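PDB 4G0O: protein argonaute 5 from Arabidopsis thaliana, which probably sorts small RNAs by recognising their 5' nucleotide, a task in which its MID domain uses a nucleotide specificity loop. Local coordinates for residues Glu60-Glu63 with Glu64-Asp68; Gln34-Gly37 with Met38-Lys42; Thr21-Asp24 with Arg25-Gln29. All blocks are in the same frame, centred on the assembly; numbering follows the deposited sequence.

From the N terminus, the chain leaves strand 7-18 and meets interaction 3 first, where residues 21-24 turn into 25-29 and a short loop closes onto the start of helix 27-42. Interaction 2 follows near the far end of the same helix, its centre about 19 Å from that of interaction 3. Interaction 1 opens helix 62-72, beyond strands 45-46 and 55-56. The three follow in series, so none nests in or crosses another. Interactions 1 and 2 lie on opposite sides of the chain's centre, their own centres about 28 Å apart. All are local contacts, lying within or at the start of two helices packed beside the parallel sheet.

Interaction 1: Glu60-Glu63 with Glu64-Asp68; sequences EHIE and EALLD
Three main-chain hydrogen bonds tie residues 60-63 to 64-68, each reaching four residues back. A65 N donates to H61 O at 2.9 Å, and L66 N meets I62 O at 3.1 Å. L67 N completes the set on E63 O. H61 stands at the N-cap position of helix 62-72, so its carbonyl takes part in the first turn.

Of the polar side chains, H61 and E64 run alongside each other in the same direction. The carboxylate comes to the ring's edge, with E64 OE2 3.5 Å from H61 ND1, and the two planes stand 76° apart. E64 CG lies opposite its own backbone N (chi1 -177°), and a bend at chi2 then brings the carboxylate back beside the imidazole. E63 turns another way, toward a long, weak ion pair with K92.

The apolar contact belongs to the buried flank. I62 CG2 touches L66 CD2 at 3.6 Å, the two side chains lying side by side, and CD2 also rests 3.4 Å from I62 O. L66 has a nearly eclipsed chi2 of 7°, an unusual torsion that may reflect strain or the way the side chain was modelled. Helix 90-101 meets both residues through I96, while F19 touches I62 and A65.

Chemically, the helix start carries acidic groups on its outer side, where the carboxylates of E63 and E64 would suit the positive end of the helix dipole; the nearness of E64 would probably also favour protonation of H61.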
ATOM      1  N   GLU A  60       8.273 -16.329  -3.056  1.00 31.44           N
ATOM      2  CA  GLU A  60       9.172 -17.043  -2.145  1.00 33.86           C
ATOM      3  C   GLU A  60      10.216 -16.111  -1.529  1.00 30.08           C
ATOM      4  O   GLU A  60      10.954 -16.503  -0.627  1.00 37.93           O
ATOM      5  CB  GLU A  60       9.839 -18.269  -2.806  1.00 35.16           C
ATOM      6  CG  GLU A  60       9.990 -18.226  -4.329  1.00 37.84           C
ATOM      7  CD  GLU A  60       8.686 -18.487  -5.084  1.00 37.67           C
ATOM      8  OE1 GLU A  60       8.185 -17.538  -5.715  1.00 31.52           O
ATOM      9  OE2 GLU A  60       8.173 -19.627  -5.054  1.00 36.23           O
ATOM     10  N   HIS A  61      10.268 -14.879  -2.019  1.00 29.27           N
ATOM     11  CA  HIS A  61      11.190 -13.879  -1.493  1.00 33.04           C
ATOM     12  C   HIS A  61      10.529 -12.909  -0.499  1.00 28.99           C
ATOM     13  O   HIS A  61      11.002 -11.780  -0.340  1.00 28.83           O
ATOM     14  CB  HIS A  61      11.788 -13.059  -2.641  1.00 31.66           C
ATOM     15  CG  HIS A  61      12.852 -13.770  -3.415  1.00 40.74           C
ATOM     16  ND1 HIS A  61      14.164 -13.336  -3.444  1.00 42.84           N
ATOM     17  CD2 HIS A  61      12.806 -14.875  -4.195  1.00 40.08           C
ATOM     18  CE1 HIS A  61      14.876 -14.151  -4.201  1.00 41.03           C
ATOM     19  NE2 HIS A  61      14.072 -15.088  -4.675  1.00 40.01           N
ATOM     20  N   ILE A  62       9.447 -13.329   0.155  1.00 30.02           N
ATOM     21  CA  ILE A  62       8.684 -12.418   1.040  1.00 29.87           C
ATOM     22  C   ILE A  62       9.523 -11.950   2.239  1.00 30.95           C
ATOM     23  O   ILE A  62       9.674 -10.755   2.478  1.00 28.95           O
ATOM     24  CB  ILE A  62       7.357 -13.068   1.530  1.00 29.75           C
ATOM     25  CG1 ILE A  62       6.301 -13.034   0.421  1.00 28.71           C
ATOM     26  CG2 ILE A  62       6.806 -12.365   2.769  1.00 27.83           C
ATOM     27  CD1 ILE A  62       5.163 -14.002   0.631  1.00 21.40           C
ATOM     28  N   GLU A  63      10.083 -12.900   2.978  1.00 29.12           N
ATOM     29  CA  GLU A  63      10.894 -12.567   4.143  0.81 31.56           C
ATOM     30  C   GLU A  63      12.052 -11.643   3.745  1.00 30.75           C
ATOM     31  O   GLU A  63      12.244 -10.596   4.356  1.00 27.78           O
ATOM     32  CB  GLU A  63      11.397 -13.841   4.840  0.75 31.39           C
ATOM     33  CG  GLU A  63      10.292 -14.772   5.387  1.00 30.56           C
ATOM     34  CD  GLU A  63       9.729 -15.753   4.349  0.54 35.58           C
ATOM     35  OE1 GLU A  63       9.184 -16.802   4.757  0.86 41.72           O
ATOM     36  OE2 GLU A  63       9.811 -15.487   3.128  0.82 34.45           O
ATOM     37  N   GLU A  64      12.781 -12.024   2.691  1.00 33.46           N
ATOM     38  CA  GLU A  64      13.911 -11.252   2.148  1.00 35.19           C
ATOM     39  C   GLU A  64      13.558  -9.825   1.714  1.00 29.23           C
ATOM     40  O   GLU A  64      14.247  -8.876   2.086  1.00 26.02           O
ATOM     41  CB  GLU A  64      14.541 -11.992   0.945  1.00 36.45           C
ATOM     42  CG  GLU A  64      15.782 -11.310   0.345  1.00 41.76           C
ATOM     43  CD  GLU A  64      15.650 -10.923  -1.141  1.00 48.32           C
ATOM     44  OE1 GLU A  64      14.649 -10.259  -1.512  1.00 39.54           O
ATOM     45  OE2 GLU A  64      16.570 -11.276  -1.937  1.00 48.87           O
ATOM     46  N   ALA A  65      12.510  -9.691   0.896  1.00 30.34           N
ATOM     47  CA  ALA A  65      12.102  -8.394   0.341  1.00 25.73           C
ATOM     48  C   ALA A  65      11.666  -7.432   1.431  1.00 22.04           C
ATOM     49  O   ALA A  65      12.079  -6.281   1.458  1.00 24.25           O
ATOM     50  CB  ALA A  65      10.964  -8.576  -0.657  1.00 26.57           C
ATOM     51  N   LEU A  66      10.832  -7.916   2.338  1.00 24.07           N
ATOM     52  CA  LEU A  66      10.299  -7.064   3.391  1.00 23.80           C
ATOM     53  C   LEU A  66      11.445  -6.538   4.254  1.00 23.65           C
ATOM     54  O   LEU A  66      11.519  -5.344   4.546  1.00 24.25           O
ATOM     55  CB  LEU A  66       9.294  -7.858   4.233  1.00 20.91           C
ATOM     56  CG  LEU A  66       7.783  -7.681   4.022  1.00 31.30           C
ATOM     57  CD1 LEU A  66       7.395  -6.797   2.804  1.00 21.51           C
ATOM     58  CD2 LEU A  66       7.090  -9.035   3.969  1.00 25.04           C
ATOM     59  N   LEU A  67      12.361  -7.420   4.640  1.00 27.06           N
ATOM     60  CA  LEU A  67      13.471  -6.993   5.492  1.00 28.91           C
ATOM     61  C   LEU A  67      14.418  -6.075   4.728  1.00 25.38           C
ATOM     62  O   LEU A  67      15.003  -5.164   5.301  1.00 25.89           O
ATOM     63  CB  LEU A  67      14.223  -8.180   6.098  1.00 25.38           C
ATOM     64  CG  LEU A  67      15.385  -7.765   7.020  1.00 31.14           C
ATOM     65  CD1 LEU A  67      14.864  -7.194   8.329  1.00 24.66           C
ATOM     66  CD2 LEU A  67      16.358  -8.917   7.271  1.00 27.63           C
ATOM     67  N   ASP A  68      14.548  -6.291   3.426  1.00 27.19           N
ATOM     68  CA  ASP A  68      15.392  -5.417   2.610  1.00 27.06           C
ATOM     69  C   ASP A  68      14.798  -4.011   2.567  1.00 27.59           C
ATOM     70  O   ASP A  68      15.490  -3.014   2.786  1.00 28.28           O
ATOM     71  CB  ASP A  68      15.512  -5.970   1.189  1.00 28.57           C
ATOM     72  CG  ASP A  68      16.339  -5.082   0.279  1.00 31.26           C
ATOM     73  OD1 ASP A  68      15.894  -4.838  -0.865  1.00 34.82           O
ATOM     74  OD2 ASP A  68      17.440  -4.646   0.687  1.00 29.86           O
TER

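Interaction 2: Gln34-Gly37 with Met38-Lys42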
ATOM      1  N   GLN A  34      -2.923   6.191  -9.303  1.00 30.74           N
ATOM      2  CA  GLN A  34      -4.334   6.505  -9.106  1.00 34.32           C
ATOM      3  C   GLN A  34      -4.752   6.471  -7.631  1.00 34.83           C
ATOM      4  O   GLN A  34      -5.514   7.331  -7.182  1.00 37.04           O
ATOM      5  CB  GLN A  34      -5.230   5.581  -9.948  1.00 30.87           C
ATOM      6  CG  GLN A  34      -5.249   5.915 -11.435  1.00 34.23           C
ATOM      7  CD  GLN A  34      -6.053   4.912 -12.267  1.00 34.56           C
ATOM      8  OE1 GLN A  34      -7.073   4.369 -11.821  1.00 30.98           O
ATOM      9  NE2 GLN A  34      -5.590   4.670 -13.486  1.00 33.76           N
ATOM     10  N   LEU A  35      -4.252   5.486  -6.883  1.00 36.38           N
ATOM     11  CA  LEU A  35      -4.617   5.319  -5.473  1.00 31.47           C
ATOM     12  C   LEU A  35      -4.243   6.574  -4.695  1.00 30.29           C
ATOM     13  O   LEU A  35      -5.060   7.125  -3.956  1.00 32.43           O
ATOM     14  CB  LEU A  35      -3.918   4.101  -4.873  1.00 31.60           C
ATOM     15  CG  LEU A  35      -4.690   3.232  -3.873  1.00 32.19           C
ATOM     16  CD1 LEU A  35      -3.717   2.461  -3.045  1.00 24.64           C
ATOM     17  CD2 LEU A  35      -5.667   4.016  -2.980  1.00 30.93           C
ATOM     18  N   ILE A  36      -3.013   7.041  -4.896  1.00 32.17           N
ATOM     19  CA  ILE A  36      -2.538   8.267  -4.263  1.00 30.21           C
ATOM     20  C   ILE A  36      -3.363   9.496  -4.662  1.00 34.92           C
ATOM     21  O   ILE A  36      -3.653  10.344  -3.817  1.00 32.61           O
ATOM     22  CB  ILE A  36      -1.047   8.475  -4.533  1.00 36.21           C
ATOM     23  CG1 ILE A  36      -0.244   7.622  -3.556  1.00 31.69           C
ATOM     24  CG2 ILE A  36      -0.640   9.940  -4.382  1.00 29.05           C
ATOM     25  CD1 ILE A  36       1.176   7.397  -3.993  1.00 32.93           C
ATOM     26  N   GLY A  37      -3.763   9.566  -5.933  1.00 33.24           N
ATOM     27  CA  GLY A  37      -4.642  10.621  -6.406  1.00 32.30           C
ATOM     28  C   GLY A  37      -5.979  10.583  -5.686  1.00 33.41           C
ATOM     29  O   GLY A  37      -6.560  11.617  -5.378  1.00 32.56           O
ATOM     30  N   MET A  38      -6.457   9.372  -5.415  1.00 35.26           N
ATOM     31  CA  MET A  38      -7.682   9.163  -4.647  1.00 32.11           C
ATOM     32  C   MET A  38      -7.486   9.505  -3.155  1.00 35.08           C
ATOM     33  O   MET A  38      -8.337  10.158  -2.549  1.00 36.93           O
ATOM     34  CB  MET A  38      -8.180   7.720  -4.838  1.00 31.19           C
ATOM     35  CG  MET A  38      -9.433   7.357  -4.057  1.00 31.41           C
ATOM     36  SD  MET A  38     -10.876   8.413  -4.383  1.00 31.91           S
ATOM     37  CE  MET A  38     -11.358   7.887  -6.043  1.00 27.92           C
ATOM     38  N   CYS A  39      -6.370   9.078  -2.561  1.00 37.91           N
ATOM     39  CA  CYS A  39      -6.044   9.502  -1.200  1.00 33.92           C
ATOM     40  C   CYS A  39      -6.025  11.028  -1.131  1.00 33.18           C
ATOM     41  O   CYS A  39      -6.589  11.629  -0.218  1.00 32.98           O
ATOM     42  CB  CYS A  39      -4.676   8.958  -0.757  1.00 27.79           C
ATOM     43  SG  CYS A  39      -4.614   7.163  -0.367  1.00 26.75           S
ATOM     44  N   VAL A  40      -5.374  11.654  -2.108  1.00 33.59           N
ATOM     45  CA  VAL A  40      -5.184  13.100  -2.071  1.00 34.00           C
ATOM     46  C   VAL A  40      -6.485  13.878  -2.290  1.00 33.48           C
ATOM     47  O   VAL A  40      -6.765  14.835  -1.572  1.00 32.42           O
ATOM     48  CB  VAL A  40      -4.076  13.560  -3.036  1.00 34.86           C
ATOM     49  CG1 VAL A  40      -4.226  15.044  -3.369  1.00 31.22           C
ATOM     50  CG2 VAL A  40      -2.705  13.281  -2.405  1.00 30.96           C
ATOM     51  N   SER A  41      -7.296  13.449  -3.252  1.00 34.46           N
ATOM     52  CA  SER A  41      -8.589  14.105  -3.470  1.00 36.33           C
ATOM     53  C   SER A  41      -9.454  14.078  -2.211  1.00 34.03           C
ATOM     54  O   SER A  41     -10.290  14.958  -2.015  1.00 34.47           O
ATOM     55  CB  SER A  41      -9.356  13.452  -4.621  1.00 34.15           C
ATOM     56  OG  SER A  41      -9.585  12.078  -4.348  1.00 37.87           O
ATOM     57  N   LYS A  42      -9.253  13.074  -1.357  1.00 35.89           N
ATOM     58  CA  LYS A  42     -10.090  12.932  -0.163  1.00 30.11           C
ATOM     59  C   LYS A  42      -9.542  13.668   1.061  1.00 31.03           C
ATOM     60  O   LYS A  42     -10.240  13.787   2.069  1.00 26.18           O
ATOM     61  CB  LYS A  42     -10.373  11.463   0.155  1.00 35.35           C
ATOM     62  CG  LYS A  42     -11.168  10.743  -0.936  1.00 38.58           C
ATOM     63  CD  LYS A  42     -11.696   9.390  -0.466  1.00 37.76           C
ATOM     64  CE  LYS A  42     -13.208   9.438  -0.208  1.00 43.81           C
ATOM     65  NZ  LYS A  42     -13.557  10.104   1.075  1.00 31.70           N
TER
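The flat groups that join residues 34-37 to 38-42 are peptide carbonyls. S41 N reaches G37 O at 2.9 Å, tilted 32° to one face of the carbonyl plane, whereas C39 N meets L35 O almost head-on at 2.7 Å. Between these extremes, M38 N donates to Q34 O and V40 N to I36 O. The M38 carbonyl takes two donors, K42 N and S41 OG, on the same face of its plane; the hydroxyl gives its proton to M38 O over 2.9 Å. With chi1 at 59°, S41 OG sits between its own N and carbonyl carbon, folded back over the helix and 3.2 Å from G37 O.

This is regular alpha-helix bonding in helix 27-42, the helical arm of a beta-alpha-beta unit running from strand 7-18 to strand 45-46. C39 and I36 both touch F46 on that second strand, and L35 and C39 also meet helix 118-131 at M121 and A125.

Side-chain contacts along the helix are looser: L35 CD2 is 4.2 Å from C39 SG, and I36 CG2 lies 4.4 Å from V40 CG2. V40 packs more closely against backbone, its CG2 3.4 Å from I36 O.

Interaction 3: Thr21-Asp24 with Arg25-Gln29; sequences TRID and RGLPQ
D24 reaches forward over R25 and G26, and its side chain can be followed outward atom by atom. CB lies 3.3 Å from R25 N, a consequence of the chain passing directly to the next residue. CG sits opposite the residue's own backbone N (chi1 -180°) and beside the carbonyl carbon, a setting that turns the carboxylate along the direction of the chain toward the following amides. At the tip, OD1 accepts a hydrogen bond from G26 N at 2.6 Å. The N-H...O angle is 150°, and the donor approaches from above the carboxylate plane, tilted 36° out of it. R25 N is also near OD1, but its poor angle rules out a second bond there. OD2 keeps farther from both amides.

The backbone of D24 adds a second grip. Its O accepts from L27 N at 3.2 Å, with the donor well above the carbonyl plane, and this closes a type I beta turn from D24 to L27. P28, the next residue, has no N-H to give; instead its CD packs 3.6 Å from D24 O.

An apolar patch accompanies the turn. I23 crosses L27 at about a right angle, with CG2 3.6 Å from L27 CD2. The end of I23, CD1, reaches CD of the P28 ring at 4.2 Å. I23 and P28 both touch I82 of strand 78-82, while L27 packs on V113 and N114 of helix 110-115.

An Asx turn set on a type I beta turn, with the aspartate side chain accepting from the amide two residues on, is a recognised way of entering a helix; here it leads from the loop after strand 7-18 into helix 27-42 of the Rossmann-like MID fold.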
ATOM      1  N   THR A  21       2.892 -12.373  -9.826  1.00 27.88           N
ATOM      2  CA  THR A  21       3.588 -12.729 -11.048  1.00 36.22           C
ATOM      3  C   THR A  21       2.720 -12.429 -12.276  1.00 39.59           C
ATOM      4  O   THR A  21       3.211 -12.176 -13.393  1.00 38.75           O
ATOM      5  CB  THR A  21       3.926 -14.215 -11.019  1.00 35.76           C
ATOM      6  OG1 THR A  21       4.834 -14.474  -9.936  1.00 43.72           O
ATOM      7  CG2 THR A  21       4.548 -14.638 -12.321  1.00 44.21           C
ATOM      8  N   ARG A  22       1.418 -12.440 -12.047  1.00 34.05           N
ATOM      9  CA  ARG A  22       0.461 -12.441 -13.133  1.00 36.69           C
ATOM     10  C   ARG A  22       0.323 -11.084 -13.811  1.00 34.57           C
ATOM     11  O   ARG A  22       0.130 -11.004 -15.023  1.00 41.70           O
ATOM     12  CB  ARG A  22      -0.895 -12.885 -12.606  1.00 34.67           C
ATOM     13  CG  ARG A  22      -1.533 -13.930 -13.464  1.00 46.12           C
ATOM     14  CD  ARG A  22      -1.009 -15.315 -13.125  1.00 46.61           C
ATOM     15  NE  ARG A  22      -1.892 -15.981 -12.170  1.00 55.70           N
ATOM     16  CZ  ARG A  22      -3.086 -16.486 -12.481  1.00 59.64           C
ATOM     17  NH1 ARG A  22      -3.545 -16.406 -13.730  1.00 58.40           N
ATOM     18  NH2 ARG A  22      -3.821 -17.070 -11.543  1.00 59.53           N
ATOM     19  N   ILE A  23       0.427 -10.016 -13.032  1.00 31.69           N
ATOM     20  CA  ILE A  23       0.032  -8.698 -13.520  1.00 31.18           C
ATOM     21  C   ILE A  23       1.019  -8.056 -14.457  1.00 30.92           C
ATOM     22  O   ILE A  23       2.214  -8.350 -14.426  1.00 31.64           O
ATOM     23  CB  ILE A  23      -0.279  -7.725 -12.368  1.00 27.57           C
ATOM     24  CG1 ILE A  23       0.948  -7.555 -11.468  1.00 26.13           C
ATOM     25  CG2 ILE A  23      -1.453  -8.243 -11.571  1.00 27.13           C
ATOM     26  CD1 ILE A  23       0.655  -6.766 -10.191  1.00 26.37           C
ATOM     27  N   ASP A  24       0.504  -7.173 -15.308  1.00 37.40           N
ATOM     28  CA  ASP A  24       1.363  -6.410 -16.183  1.00 35.40           C
ATOM     29  C   ASP A  24       2.365  -5.646 -15.329  1.00 35.97           C
ATOM     30  O   ASP A  24       2.033  -5.189 -14.230  1.00 36.02           O
ATOM     31  CB  ASP A  24       0.563  -5.434 -17.031  1.00 38.59           C
ATOM     32  CG  ASP A  24       1.450  -4.627 -17.956  1.00 50.70           C
ATOM     33  OD1 ASP A  24       1.928  -3.548 -17.536  1.00 51.12           O
ATOM     34  OD2 ASP A  24       1.702  -5.092 -19.091  1.00 56.27           O
ATOM     35  N   ARG A  25       3.589  -5.514 -15.828  1.00 36.63           N
ATOM     36  CA  ARG A  25       4.649  -4.857 -15.075  1.00 37.02           C
ATOM     37  C   ARG A  25       4.403  -3.366 -14.851  1.00 40.30           C
ATOM     38  O   ARG A  25       5.129  -2.732 -14.081  1.00 41.82           O
ATOM     39  CB  ARG A  25       6.008  -5.062 -15.759  1.00 45.94           C
ATOM     40  CG  ARG A  25       6.741  -6.355 -15.368  1.00 59.45           C
ATOM     41  CD  ARG A  25       7.302  -6.313 -13.926  1.00 49.24           C
ATOM     42  NE  ARG A  25       7.115  -7.584 -13.219  1.00 50.99           N
ATOM     43  CZ  ARG A  25       8.026  -8.556 -13.136  1.00 51.51           C
ATOM     44  NH1 ARG A  25       9.214  -8.418 -13.719  1.00 46.96           N
ATOM     45  NH2 ARG A  25       7.742  -9.675 -12.467  1.00 47.31           N
ATOM     46  N   GLY A  26       3.394  -2.799 -15.514  1.00 34.84           N
ATOM     47  CA  GLY A  26       3.113  -1.380 -15.374  1.00 34.42           C
ATOM     48  C   GLY A  26       1.978  -1.082 -14.408  1.00 34.43           C
ATOM     49  O   GLY A  26       1.712   0.068 -14.070  1.00 37.82           O
ATOM     50  N   LEU A  27       1.302  -2.133 -13.970  1.00 33.20           N
ATOM     51  CA  LEU A  27       0.180  -2.010 -13.060  1.00 27.22           C
ATOM     52  C   LEU A  27       0.525  -1.445 -11.670  1.00 33.08           C
ATOM     53  O   LEU A  27      -0.204  -0.567 -11.170  1.00 30.14           O
ATOM     54  CB  LEU A  27      -0.555  -3.344 -12.949  1.00 25.76           C
ATOM     55  CG  LEU A  27      -1.815  -3.345 -12.086  1.00 33.22           C
ATOM     56  CD1 LEU A  27      -2.913  -2.434 -12.665  1.00 30.00           C
ATOM     57  CD2 LEU A  27      -2.308  -4.762 -11.929  1.00 28.38           C
ATOM     58  N   PRO A  28       1.613  -1.942 -11.029  1.00 29.10           N
ATOM     59  CA  PRO A  28       1.977  -1.357  -9.730  1.00 28.34           C
ATOM     60  C   PRO A  28       2.122   0.167  -9.767  1.00 32.16           C
ATOM     61  O   PRO A  28       1.551   0.849  -8.909  1.00 28.02           O
ATOM     62  CB  PRO A  28       3.323  -2.025  -9.417  1.00 32.67           C
ATOM     63  CG  PRO A  28       3.194  -3.382 -10.027  1.00 28.61           C
ATOM     64  CD  PRO A  28       2.402  -3.163 -11.308  1.00 30.58           C
ATOM     65  N   GLN A  29       2.868   0.681 -10.745  1.00 31.94           N
ATOM     66  CA  GLN A  29       3.004   2.125 -10.947  1.00 33.92           C
ATOM     67  C   GLN A  29       1.673   2.803 -11.204  1.00 34.62           C
ATOM     68  O   GLN A  29       1.363   3.823 -10.601  1.00 32.10           O
ATOM     69  CB  GLN A  29       3.898   2.424 -12.148  1.00 40.18           C
ATOM     70  CG  GLN A  29       5.339   2.661 -11.803  1.00 46.04           C
ATOM     71  CD  GLN A  29       5.511   3.886 -10.943  1.00 47.76           C
ATOM     72  OE1 GLN A  29       4.622   4.743 -10.885  1.00 50.21           O
ATOM     73  NE2 GLN A  29       6.651   3.977 -10.257  1.00 47.02           N
TER